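Local coordinates for putative DNA protection protein (Streptomyces coelicolor, PDB 4CYB) that probably oxidises and stores iron as a member of the Dps family, assembling into a twelve-subunit ferritin-like particle, at residues S24-N29 against R78-L82; N29-A33 against G84-G88; Y42-H46 against L61-A65; E67-L71 against T153-Q157; C127-A131 against N143-V147. The contacts are given in a common frame with arbitrary orientation. Numbering follows the deposited sequence.

Contact 1. Residues S24-N29 against R78-L82; sequences SCQRLN and RVQTL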
# COMPACT_ATOMS: atom_id res chain seq x y z
N SER J 24 -2.25 -1.04 -40.86
CA SER J 24 -1.76 -1.28 -39.46
C SER J 24 -2.73 -2.23 -38.78
O SER J 24 -2.27 -3.17 -38.07
CB SER J 24 -1.62 0.04 -38.70
OG SER J 24 -0.47 0.75 -39.07
N CYS J 25 -4.04 -2.04 -38.98
CA CYS J 25 -5.01 -2.95 -38.37
C CYS J 25 -4.88 -4.42 -38.84
O CYS J 25 -4.99 -5.32 -38.03
CB CYS J 25 -6.46 -2.51 -38.51
SG CYS J 25 -6.82 -1.00 -37.58
N GLN J 26 -4.62 -4.64 -40.15
CA GLN J 26 -4.35 -6.01 -40.61
C GLN J 26 -3.11 -6.57 -39.95
O GLN J 26 -3.16 -7.73 -39.51
CB GLN J 26 -4.11 -6.04 -42.14
CG GLN J 26 -5.32 -5.64 -42.93
CD GLN J 26 -4.99 -5.30 -44.41
OE1 GLN J 26 -5.89 -4.96 -45.17
NE2 GLN J 26 -3.71 -5.41 -44.79
N ARG J 27 -2.00 -5.82 -39.88
CA ARG J 27 -0.80 -6.36 -39.26
C ARG J 27 -1.04 -6.60 -37.74
O ARG J 27 -0.61 -7.64 -37.19
CB ARG J 27 0.44 -5.48 -39.45
CG ARG J 27 0.82 -5.17 -40.89
CD ARG J 27 0.96 -6.39 -41.78
NE ARG J 27 1.87 -7.38 -41.25
CZ ARG J 27 3.15 -7.52 -41.59
NH1 ARG J 27 3.75 -6.69 -42.48
NH2 ARG J 27 3.84 -8.51 -41.07
N LEU J 28 -1.72 -5.64 -37.10
CA LEU J 28 -1.94 -5.77 -35.63
C LEU J 28 -2.81 -6.97 -35.35
O LEU J 28 -2.57 -7.66 -34.33
CB LEU J 28 -2.54 -4.49 -35.04
CG LEU J 28 -1.54 -3.32 -34.93
CD1 LEU J 28 -2.21 -1.98 -34.66
CD2 LEU J 28 -0.42 -3.60 -33.93
N ASN J 29 -3.83 -7.21 -36.19
CA ASN J 29 -4.72 -8.32 -35.94
C ASN J 29 -4.03 -9.67 -36.07
O ASN J 29 -4.40 -10.61 -35.40
CB ASN J 29 -6.03 -8.29 -36.75
CG ASN J 29 -7.13 -7.54 -36.02
OD1 ASN J 29 -7.33 -7.72 -34.81
ND2 ASN J 29 -7.87 -6.72 -36.76
N ARG J 78 -5.19 -0.63 -29.67
CA ARG J 78 -4.56 0.10 -30.80
C ARG J 78 -5.37 -0.06 -32.11
O ARG J 78 -5.58 0.93 -32.85
CB ARG J 78 -3.15 -0.42 -31.00
CG ARG J 78 -2.40 0.28 -32.15
CD ARG J 78 -1.96 1.66 -31.69
NE ARG J 78 -1.39 2.51 -32.76
CZ ARG J 78 -1.20 3.82 -32.59
NH1 ARG J 78 -1.50 4.39 -31.39
NH2 ARG J 78 -0.71 4.57 -33.59
N VAL J 79 -5.81 -1.29 -32.40
CA VAL J 79 -6.72 -1.51 -33.52
C VAL J 79 -7.93 -0.63 -33.44
O VAL J 79 -8.31 0.01 -34.44
CB VAL J 79 -7.13 -2.98 -33.63
CG1 VAL J 79 -8.19 -3.17 -34.71
CG2 VAL J 79 -5.90 -3.87 -33.89
N GLN J 80 -8.59 -0.58 -32.25
CA GLN J 80 -9.77 0.27 -32.13
C GLN J 80 -9.44 1.78 -32.31
O GLN J 80 -10.21 2.53 -32.92
CB GLN J 80 -10.45 0.04 -30.75
CG GLN J 80 -10.86 -1.42 -30.55
CD GLN J 80 -11.79 -1.91 -31.65
OE1 GLN J 80 -11.53 -2.94 -32.22
NE2 GLN J 80 -12.82 -1.15 -32.00
N THR J 81 -8.30 2.19 -31.75
CA THR J 81 -7.84 3.55 -31.85
C THR J 81 -7.64 3.95 -33.34
O THR J 81 -7.82 5.13 -33.70
CB THR J 81 -6.49 3.70 -31.11
OG1 THR J 81 -6.72 3.50 -29.68
CG2 THR J 81 -5.89 5.12 -31.36
N LEU J 82 -7.28 2.99 -34.17
CA LEU J 82 -7.09 3.28 -35.62
C LEU J 82 -8.42 3.20 -36.38
O LEU J 82 -8.43 3.36 -37.62
CB LEU J 82 -6.07 2.28 -36.20
CG LEU J 82 -4.68 2.42 -35.58
CD1 LEU J 82 -3.83 1.22 -35.96
CD2 LEU J 82 -3.94 3.67 -36.03

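Contact 2. Residues N29-A33 against G84-G88; sequences NKVLA and GVAVG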
# COMPACT_ATOMS: atom_id res chain seq x y z
N ASN J 29 -3.83 -7.21 -36.19
CA ASN J 29 -4.72 -8.32 -35.94
C ASN J 29 -4.03 -9.67 -36.07
O ASN J 29 -4.40 -10.61 -35.40
CB ASN J 29 -6.03 -8.29 -36.75
CG ASN J 29 -7.13 -7.54 -36.02
OD1 ASN J 29 -7.33 -7.72 -34.81
ND2 ASN J 29 -7.87 -6.72 -36.76
N LYS J 30 -3.05 -9.77 -36.95
CA LYS J 30 -2.30 -11.03 -37.03
C LYS J 30 -1.48 -11.25 -35.77
O LYS J 30 -1.47 -12.36 -35.20
CB LYS J 30 -1.41 -11.07 -38.31
CG LYS J 30 -0.58 -12.36 -38.45
CD LYS J 30 -1.43 -13.62 -38.33
CE LYS J 30 -0.66 -14.82 -38.86
NZ LYS J 30 0.68 -14.97 -38.28
N VAL J 31 -0.79 -10.21 -35.33
CA VAL J 31 -0.02 -10.28 -34.08
C VAL J 31 -0.97 -10.66 -32.94
O VAL J 31 -0.62 -11.46 -32.07
CB VAL J 31 0.70 -8.95 -33.79
CG1 VAL J 31 1.32 -8.97 -32.38
CG2 VAL J 31 1.82 -8.75 -34.84
N LEU J 32 -2.12 -10.02 -32.92
CA LEU J 32 -3.14 -10.25 -31.84
C LEU J 32 -3.60 -11.70 -31.84
O LEU J 32 -3.64 -12.35 -30.78
CB LEU J 32 -4.30 -9.29 -32.07
CG LEU J 32 -5.33 -9.05 -30.99
CD1 LEU J 32 -4.61 -8.79 -29.66
CD2 LEU J 32 -6.18 -7.88 -31.45
N ALA J 33 -3.93 -12.25 -33.03
CA ALA J 33 -4.34 -13.67 -33.16
C ALA J 33 -3.24 -14.59 -32.65
O ALA J 33 -3.50 -15.51 -31.87
CB ALA J 33 -4.75 -14.01 -34.62
N GLY J 84 -10.37 0.52 -36.51
CA GLY J 84 -10.55 -0.86 -37.00
C GLY J 84 -11.36 -1.73 -36.04
O GLY J 84 -12.03 -1.21 -35.09
N VAL J 85 -11.36 -3.02 -36.32
CA VAL J 85 -12.06 -4.03 -35.51
C VAL J 85 -11.08 -5.08 -35.03
O VAL J 85 -10.50 -5.87 -35.85
CB VAL J 85 -13.26 -4.65 -36.28
CG1 VAL J 85 -14.10 -5.58 -35.35
CG2 VAL J 85 -14.12 -3.52 -36.87
N ALA J 86 -10.87 -5.13 -33.70
CA ALA J 86 -9.95 -6.14 -33.12
C ALA J 86 -10.57 -7.54 -33.22
O ALA J 86 -11.80 -7.73 -33.03
CB ALA J 86 -9.65 -5.79 -31.65
N VAL J 87 -9.73 -8.55 -33.48
CA VAL J 87 -10.25 -9.92 -33.52
C VAL J 87 -10.85 -10.35 -32.15
O VAL J 87 -10.24 -10.10 -31.10
CB VAL J 87 -9.19 -10.92 -33.99
CG1 VAL J 87 -7.97 -10.93 -33.09
CG2 VAL J 87 -9.80 -12.31 -34.11
N GLY J 88 -12.06 -10.90 -32.18
CA GLY J 88 -12.82 -11.12 -30.91
C GLY J 88 -12.87 -12.57 -30.46
O GLY J 88 -12.06 -13.00 -29.67

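Contact 3. Residues Y42-H46 against L61-A65; sequences YKKYH and LDKHA. With FE (Fe (III) ion), chain V.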
# COMPACT_ATOMS: atom_id res chain seq x y z
N TYR J 42 0.53 -20.50 -22.63
CA TYR J 42 1.20 -20.30 -21.36
C TYR J 42 0.23 -20.72 -20.23
O TYR J 42 0.67 -21.37 -19.30
CB TYR J 42 1.57 -18.82 -21.19
CG TYR J 42 2.96 -18.54 -21.59
CD1 TYR J 42 4.02 -19.08 -20.86
CD2 TYR J 42 3.23 -17.73 -22.72
CE1 TYR J 42 5.32 -18.81 -21.20
CE2 TYR J 42 4.54 -17.47 -23.09
CZ TYR J 42 5.56 -18.03 -22.33
OH TYR J 42 6.87 -17.77 -22.64
N LYS J 43 -1.06 -20.39 -20.32
CA LYS J 43 -2.04 -20.84 -19.28
C LYS J 43 -2.22 -22.38 -19.30
O LYS J 43 -2.19 -23.04 -18.27
CB LYS J 43 -3.44 -20.19 -19.43
CG LYS J 43 -3.50 -18.69 -19.11
CD LYS J 43 -2.99 -18.34 -17.68
CE LYS J 43 -3.85 -19.05 -16.59
NZ LYS J 43 -3.49 -18.43 -15.29
N LYS J 44 -2.30 -22.96 -20.49
CA LYS J 44 -2.30 -24.44 -20.62
C LYS J 44 -1.15 -25.09 -19.85
O LYS J 44 -1.37 -26.02 -19.06
CB LYS J 44 -2.36 -24.88 -22.10
CG LYS J 44 -2.31 -26.43 -22.38
CD LYS J 44 -2.05 -26.70 -23.89
CE LYS J 44 -1.72 -28.17 -24.25
NZ LYS J 44 -2.97 -28.99 -24.19
N TYR J 45 0.07 -24.62 -20.06
CA TYR J 45 1.21 -25.26 -19.45
C TYR J 45 1.33 -24.87 -17.95
O TYR J 45 1.83 -25.64 -17.19
CB TYR J 45 2.45 -24.88 -20.26
CG TYR J 45 2.41 -25.43 -21.69
CD1 TYR J 45 1.76 -26.68 -21.96
CD2 TYR J 45 3.02 -24.76 -22.74
CE1 TYR J 45 1.72 -27.22 -23.25
CE2 TYR J 45 2.93 -25.26 -24.05
CZ TYR J 45 2.32 -26.48 -24.29
OH TYR J 45 2.30 -26.96 -25.58
N HIS J 46 0.89 -23.67 -17.56
CA HIS J 46 0.77 -23.29 -16.12
C HIS J 46 -0.09 -24.36 -15.45
O HIS J 46 0.27 -24.79 -14.34
CB HIS J 46 0.11 -21.90 -16.05
CG HIS J 46 -0.35 -21.44 -14.66
ND1 HIS J 46 0.52 -21.05 -13.72
CD2 HIS J 46 -1.63 -21.22 -14.14
CE1 HIS J 46 -0.15 -20.55 -12.62
NE2 HIS J 46 -1.47 -20.69 -12.87
N LEU J 61 5.43 -19.49 -15.88
CA LEU J 61 4.46 -19.47 -16.98
C LEU J 61 3.32 -18.52 -16.69
O LEU J 61 2.83 -17.86 -17.60
CB LEU J 61 3.92 -20.89 -17.26
CG LEU J 61 5.02 -21.92 -17.61
CD1 LEU J 61 4.51 -23.36 -17.67
CD2 LEU J 61 5.70 -21.61 -18.89
N ASP J 62 2.87 -18.45 -15.43
CA ASP J 62 1.86 -17.44 -15.13
C ASP J 62 2.35 -15.99 -15.28
O ASP J 62 1.57 -15.12 -15.65
CB ASP J 62 1.29 -17.66 -13.73
CG ASP J 62 -0.15 -17.30 -13.64
OD1 ASP J 62 -0.89 -17.42 -14.66
OD2 ASP J 62 -0.54 -16.93 -12.55
N LYS J 63 3.63 -15.73 -14.95
CA LYS J 63 4.17 -14.40 -15.06
C LYS J 63 4.11 -14.05 -16.55
O LYS J 63 3.68 -12.96 -16.94
CB LYS J 63 5.62 -14.42 -14.58
CG LYS J 63 6.28 -13.04 -14.78
CD LYS J 63 7.79 -13.18 -14.58
CE LYS J 63 8.42 -11.79 -14.60
NZ LYS J 63 8.76 -11.33 -15.99
N HIS J 64 4.53 -15.00 -17.40
CA HIS J 64 4.49 -14.71 -18.85
C HIS J 64 3.09 -14.57 -19.41
O HIS J 64 2.84 -13.65 -20.23
CB HIS J 64 5.30 -15.74 -19.67
CG HIS J 64 6.74 -15.69 -19.42
ND1 HIS J 64 7.64 -16.39 -20.17
CD2 HIS J 64 7.49 -14.93 -18.52
CE1 HIS J 64 8.87 -16.14 -19.73
NE2 HIS J 64 8.79 -15.22 -18.74
N ALA J 65 2.15 -15.39 -18.93
CA ALA J 65 0.74 -15.27 -19.37
C ALA J 65 0.20 -13.88 -19.03
O ALA J 65 -0.44 -13.24 -19.86
CB ALA J 65 -0.13 -16.33 -18.69
FE FE V . -3.22 -20.13 -11.21
O HOH W 1 -3.00 -17.90 -12.10
O HOH W 2 -1.36 -20.10 -9.78
O HOH W 3 -3.93 -19.31 -9.04

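Contact 4. Residues E67-L71 against T153-Q157; sequences EQLEL and TNELQ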
# COMPACT_ATOMS: atom_id res chain seq x y z
N GLU J 67 1.75 -11.10 -18.67
CA GLU J 67 2.35 -10.11 -19.58
C GLU J 67 1.75 -10.19 -20.98
O GLU J 67 1.48 -9.13 -21.59
CB GLU J 67 3.88 -10.31 -19.58
CG GLU J 67 4.54 -9.82 -18.27
CD GLU J 67 5.99 -10.33 -18.10
OE1 GLU J 67 6.51 -11.03 -18.99
OE2 GLU J 67 6.60 -10.11 -17.01
N GLN J 68 1.49 -11.42 -21.47
CA GLN J 68 0.88 -11.59 -22.80
C GLN J 68 -0.55 -11.07 -22.78
O GLN J 68 -1.02 -10.45 -23.75
CB GLN J 68 0.86 -13.05 -23.23
CG GLN J 68 2.30 -13.61 -23.48
CD GLN J 68 2.95 -13.10 -24.78
OE1 GLN J 68 2.27 -12.62 -25.69
NE2 GLN J 68 4.30 -13.22 -24.87
N LEU J 69 -1.27 -11.26 -21.67
CA LEU J 69 -2.65 -10.76 -21.64
C LEU J 69 -2.67 -9.23 -21.73
O LEU J 69 -3.59 -8.67 -22.33
CB LEU J 69 -3.33 -11.19 -20.28
CG LEU J 69 -4.83 -10.86 -20.19
CD1 LEU J 69 -5.59 -11.87 -21.08
CD2 LEU J 69 -5.22 -10.97 -18.71
N GLU J 70 -1.73 -8.55 -21.08
CA GLU J 70 -1.66 -7.10 -21.14
C GLU J 70 -1.28 -6.66 -22.60
O GLU J 70 -1.84 -5.68 -23.12
CB GLU J 70 -0.68 -6.50 -20.09
CG GLU J 70 -0.41 -5.02 -20.48
CD GLU J 70 0.35 -4.11 -19.49
OE1 GLU J 70 1.24 -4.58 -18.74
OE2 GLU J 70 0.06 -2.88 -19.50
N LEU J 71 -0.38 -7.38 -23.24
CA LEU J 71 -0.10 -7.10 -24.70
C LEU J 71 -1.37 -7.25 -25.58
O LEU J 71 -1.62 -6.43 -26.45
CB LEU J 71 0.98 -8.03 -25.24
CG LEU J 71 2.40 -7.84 -24.72
CD1 LEU J 71 3.33 -8.92 -25.38
CD2 LEU J 71 2.86 -6.40 -24.95
N THR J 153 9.02 -7.64 -25.13
CA THR J 153 8.49 -8.65 -24.20
C THR J 153 8.68 -10.07 -24.67
O THR J 153 9.07 -10.93 -23.89
CB THR J 153 6.97 -8.48 -23.94
OG1 THR J 153 6.79 -7.20 -23.36
CG2 THR J 153 6.46 -9.54 -22.99
N ASN J 154 8.38 -10.35 -25.95
CA ASN J 154 8.62 -11.70 -26.44
C ASN J 154 10.08 -12.12 -26.43
O ASN J 154 10.36 -13.30 -26.15
CB ASN J 154 8.04 -11.84 -27.82
CG ASN J 154 6.54 -12.07 -27.77
OD1 ASN J 154 6.08 -13.20 -27.45
ND2 ASN J 154 5.79 -11.04 -28.07
N GLU J 155 10.99 -11.20 -26.79
CA GLU J 155 12.44 -11.49 -26.68
C GLU J 155 12.86 -11.91 -25.27
O GLU J 155 13.50 -12.97 -25.09
CB GLU J 155 13.32 -10.35 -27.22
CG GLU J 155 13.07 -10.11 -28.70
CD GLU J 155 13.72 -8.79 -29.23
OE1 GLU J 155 13.69 -7.71 -28.53
OE2 GLU J 155 14.24 -8.80 -30.38
N LEU J 156 12.46 -11.12 -24.26
CA LEU J 156 12.84 -11.42 -22.90
C LEU J 156 12.23 -12.75 -22.44
O LEU J 156 12.90 -13.56 -21.76
CB LEU J 156 12.40 -10.26 -21.99
CG LEU J 156 12.91 -10.38 -20.52
CD1 LEU J 156 14.43 -10.15 -20.39
CD2 LEU J 156 12.17 -9.38 -19.62
N GLN J 157 10.93 -12.95 -22.73
CA GLN J 157 10.30 -14.20 -22.35
C GLN J 157 10.97 -15.46 -22.95
O GLN J 157 11.17 -16.47 -22.27
CB GLN J 157 8.80 -14.18 -22.71
CG GLN J 157 8.02 -13.26 -21.75
CD GLN J 157 6.53 -13.35 -21.99
OE1 GLN J 157 6.07 -14.13 -22.81
NE2 GLN J 157 5.74 -12.53 -21.25
O HOH W 4 3.01 -11.44 -28.12

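Contact 5. Residues C127-A131 against N143-V147; sequences CHDAA and NDLLV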
# COMPACT_ATOMS: atom_id res chain seq x y z
N CYS J 127 6.72 -9.45 -36.06
CA CYS J 127 6.91 -8.12 -35.48
C CYS J 127 7.96 -7.29 -36.16
O CYS J 127 7.74 -6.12 -36.36
CB CYS J 127 7.39 -8.20 -34.04
SG CYS J 127 6.02 -8.22 -32.89
N HIS J 128 9.13 -7.85 -36.43
CA HIS J 128 10.18 -7.04 -37.13
C HIS J 128 9.65 -6.53 -38.46
O HIS J 128 9.81 -5.35 -38.80
CB HIS J 128 11.43 -7.89 -37.37
CG HIS J 128 12.28 -8.09 -36.14
ND1 HIS J 128 12.97 -7.09 -35.55
CD2 HIS J 128 12.51 -9.22 -35.38
CE1 HIS J 128 13.66 -7.57 -34.50
NE2 HIS J 128 13.39 -8.88 -34.39
N ASP J 129 9.00 -7.43 -39.21
CA ASP J 129 8.44 -7.07 -40.53
C ASP J 129 7.33 -6.03 -40.40
O ASP J 129 7.34 -5.01 -41.10
CB ASP J 129 7.93 -8.32 -41.27
CG ASP J 129 7.32 -7.98 -42.61
OD1 ASP J 129 8.11 -7.56 -43.48
OD2 ASP J 129 6.08 -8.05 -42.79
N ALA J 130 6.35 -6.26 -39.51
CA ALA J 130 5.25 -5.30 -39.32
C ALA J 130 5.75 -3.97 -38.79
O ALA J 130 5.25 -2.93 -39.21
CB ALA J 130 4.15 -5.86 -38.40
N ALA J 131 6.74 -3.98 -37.90
CA ALA J 131 7.37 -2.72 -37.43
C ALA J 131 7.97 -1.89 -38.57
O ALA J 131 7.68 -0.68 -38.68
CB ALA J 131 8.42 -2.99 -36.34
N ASN J 143 4.35 1.48 -34.79
CA ASN J 143 5.69 0.95 -34.77
C ASN J 143 6.25 0.89 -33.33
O ASN J 143 6.86 -0.10 -32.93
CB ASN J 143 6.60 1.82 -35.66
CG ASN J 143 8.09 1.46 -35.49
OD1 ASN J 143 8.67 0.65 -36.27
ND2 ASN J 143 8.71 2.03 -34.51
N ASP J 144 6.01 1.95 -32.56
CA ASP J 144 6.52 2.03 -31.19
C ASP J 144 5.92 0.93 -30.31
O ASP J 144 6.67 0.29 -29.55
CB ASP J 144 6.24 3.40 -30.58
CG ASP J 144 6.77 3.51 -29.14
OD1 ASP J 144 8.01 3.58 -28.96
OD2 ASP J 144 5.95 3.44 -28.19
N LEU J 145 4.61 0.71 -30.43
CA LEU J 145 3.92 -0.39 -29.71
C LEU J 145 4.54 -1.74 -30.11
O LEU J 145 4.87 -2.55 -29.27
CB LEU J 145 2.42 -0.36 -29.98
CG LEU J 145 1.59 -1.61 -29.63
CD1 LEU J 145 1.79 -1.90 -28.17
CD2 LEU J 145 0.14 -1.28 -29.97
N LEU J 146 4.76 -1.97 -31.40
CA LEU J 146 5.28 -3.26 -31.79
C LEU J 146 6.71 -3.52 -31.33
O LEU J 146 7.03 -4.64 -30.99
CB LEU J 146 5.25 -3.36 -33.34
CG LEU J 146 3.84 -3.55 -33.91
CD1 LEU J 146 3.90 -3.28 -35.42
CD2 LEU J 146 3.31 -4.97 -33.64
N VAL J 147 7.53 -2.49 -31.34
CA VAL J 147 8.91 -2.64 -30.93
C VAL J 147 9.04 -2.62 -29.40
O VAL J 147 9.66 -3.52 -28.84
CB VAL J 147 9.85 -1.60 -31.57
CG1 VAL J 147 11.27 -1.71 -30.99
CG2 VAL J 147 9.85 -1.78 -33.11

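Contact 1. Residues S24-N29 against R78-L82
The packing of two antiparallel helices near their ends in a ferritin-like bundle can rest on small and branched side chains, as between helix 18-48 and the end of helix 54-81. Ser24 opens the contact: its CB lies 3.7 Å from Leu82 CD1, while its hydroxyl is hydrogen-bonded to Asp139. Cys25 marks the closest backbone approach, its CA 5.3 Å from that of Val79; its SG sits 3.6 Å from Leu82 CB and 3.9 Å from Val79 CG1. One turn on, Leu28 wedges between three partners, with CB 3.6 Å from Val79 CG2, CD1 3.4 Å from the aliphatic Arg78 CG, and CD1 3.8 Å from Leu82 CD1. Asn29 closes the row, ND2 lying 4.1 Å from Val79 CG1, its amide being engaged by Val85 and Val87. Arg78 likewise spends its charge elsewhere, on Asp139 and on Glu155 of a second subunit. No hydrogen bond crosses between the segments, so they are held by apolar packing, with the polar groups turned to other parts of the assembly.

Contact 2. Residues N29-A33 against G84-G88
Buried peptide groups in a loop need partners, and in this ferritin-like four-helix bundle a side-chain amide on helix 18-48 supplies them for the irregular segment 84-88 that follows helix 54-81. Asn29 points its CA-to-CB bond at the loop and uses both ends of its amide. ND2 donates to Val85 O at 2.9 Å, and OD1 accepts from Val87 N, also at 2.9 Å, with N-H...acceptor angles of 156° and 150°. The two bonds straddle Ala86, whose own backbone N is hydrogen-bonded to Gln80 OE1. One side chain thus satisfies a carbonyl and an NH that have no partner within the segment. Further along, Gly88 O accepts from Arg36 NH2 on the same long helix. Around this polar pair the packing is apolar: Leu32 CD2 is 4.1 Å from Ala86 CB, and Leu32 also rests against Ile72, Val75 and Ala76, so that it fills space between the loop and helix 54-81. Val87, with chi1 at 60°, brings its CG1 to 3.9 Å from Leu32 CG and 3.7 Å from Asn29 OD1.

Contact 3. Residues Y42-H46 against L61-A65
The first two helices of the ferritin-like four-helix bundle run antiparallel here, their local axes 8.6 Å apart at 158°, beside the ferroxidase-type site that Dps proteins build between subunits. Tyr42, with chi1 of -96°, lays one ring face under His64 CB, a CH-pi contact at 3.6 Å from the ring centroid, and its edge against Leu61, Tyr42 CD1 lying 3.6 Å from Leu61 CD2. As modelled, His64 ND1 donates to Tyr42 OH at 2.9 Å. Leu61 CD1 lies 3.6 Å from Tyr45 CB. Lys43 bends through three successive m angles, laying CD 3.6 Å from Ala65 CB and bringing NZ to a salt bridge with Asp62 OD1 at 2.9 Å; NZ is also hydrogen-bonded to Asp73 of a neighbouring subunit. His46 takes chi1 t, which places its ring face over Asp62 CG; ND1 is held by His58 O. Asp73 and Glu77 of that subunit bind the iron with His46, whose NE2 is 2.5 Å from FE, while water 1, 2.4 Å from FE, donates to Asp62 OD2 at 2.7 Å.

Contact 4. Residues E67-L71 against T153-Q157
Long amide side chains can span a wide helix-helix gap by hydrogen bonds. Helices 54-81 and 140-164 run antiparallel here, at 167°, with local axes 11.6 Å apart, and Gln68 and Gln157, each with 54 Å² buried, span the gap together. Gln68 NE2 donates twice, to Gln157 OE1 at 2.9 Å and, as modelled, to Asn154 OD1 at 3.1 Å, while its OE1 accepts from a water at 2.8 Å that in turn accepts from Asn154 ND2 at 2.8 Å. Asn154 ND2 is also hydrogen-bonded to Val150 O. The other end of Gln157, NE2, donates to Glu67 OE1 at 2.8 Å. Glu67 OE2 is paired with Lys63, and Gln157 OE1 receives a further bond from His120 of helix 109-136. Thr153, with 45 Å² buried, brings the apolar element, its CB 3.9 Å from Leu71 CD1, while its hydroxyl bonds back to Glu149 O. Because each amide has a donor end and an acceptor end, the bonds link into a chain from Glu67 through Gln157 and Gln68 to Asn154, a directional network that meets polar demands inside the bundle.

Contact 5. Residues C127-A131 against N143-V147
A large side chain set against a row of small ones is one way to pair helices closely, and the hairpin of helices 109-136 and 140-164 in this four-helix bundle illustrates it. The two segments run antiparallel at 165°, with axes 9.2 Å apart, and their closest CA pair, Ala131 and Asn143, is at 4.8 Å. Leu146 is the bump. With 77 Å² of its surface buried and its CA-to-CB bond directed at the partner helix, it lies in a shallow hollow lined by Cys127, Ala130 and Ala131. Its CD1 comes to 3.9 Å from Ala130 CB and 3.8 Å from Ala131 N, whereas its CD2 is 4.3 Å from Cys127 SG. The methyl of Ala131 is the answering bump: CB meets Val147 CG2 at 3.7 Å and Leu146 CB at 4.4 Å. Helix 18-48 adjoins the hollow, Leu28 touching Leu146 and Arg27 touching Ala130. On other faces, Asp144 makes a salt bridge to Arg152 of one neighbouring subunit and His128 hydrogen-bonds Asp140 of another. Small side chains on one helix and branched ones on the other thus make this mainly an apolar contact of complementary shape.

How the contacts relate
All five contacts are largely buried, yet their chemistry changes with position. Contacts 1 and 3 pair the same two helices, 18-48 and 54-81, at opposite sides of the chain's centre, about 25 Å apart between centres: one is apolar, the other mixes packing with charge beside the iron. Contact 4 lies nearest the centre, about 7 Å away, and rests on amide hydrogen bonds; it touches contact 3 through His64 and Gln157. Contacts 1 and 2 share Asn29, which packs on helix 54-81 in one and hydrogen-bonds the loop in the other. Contact 5 joins the other helix pair, and meets contact 1 through the Arg27-Asp129 salt bridge and Leu28 packing on Leu146.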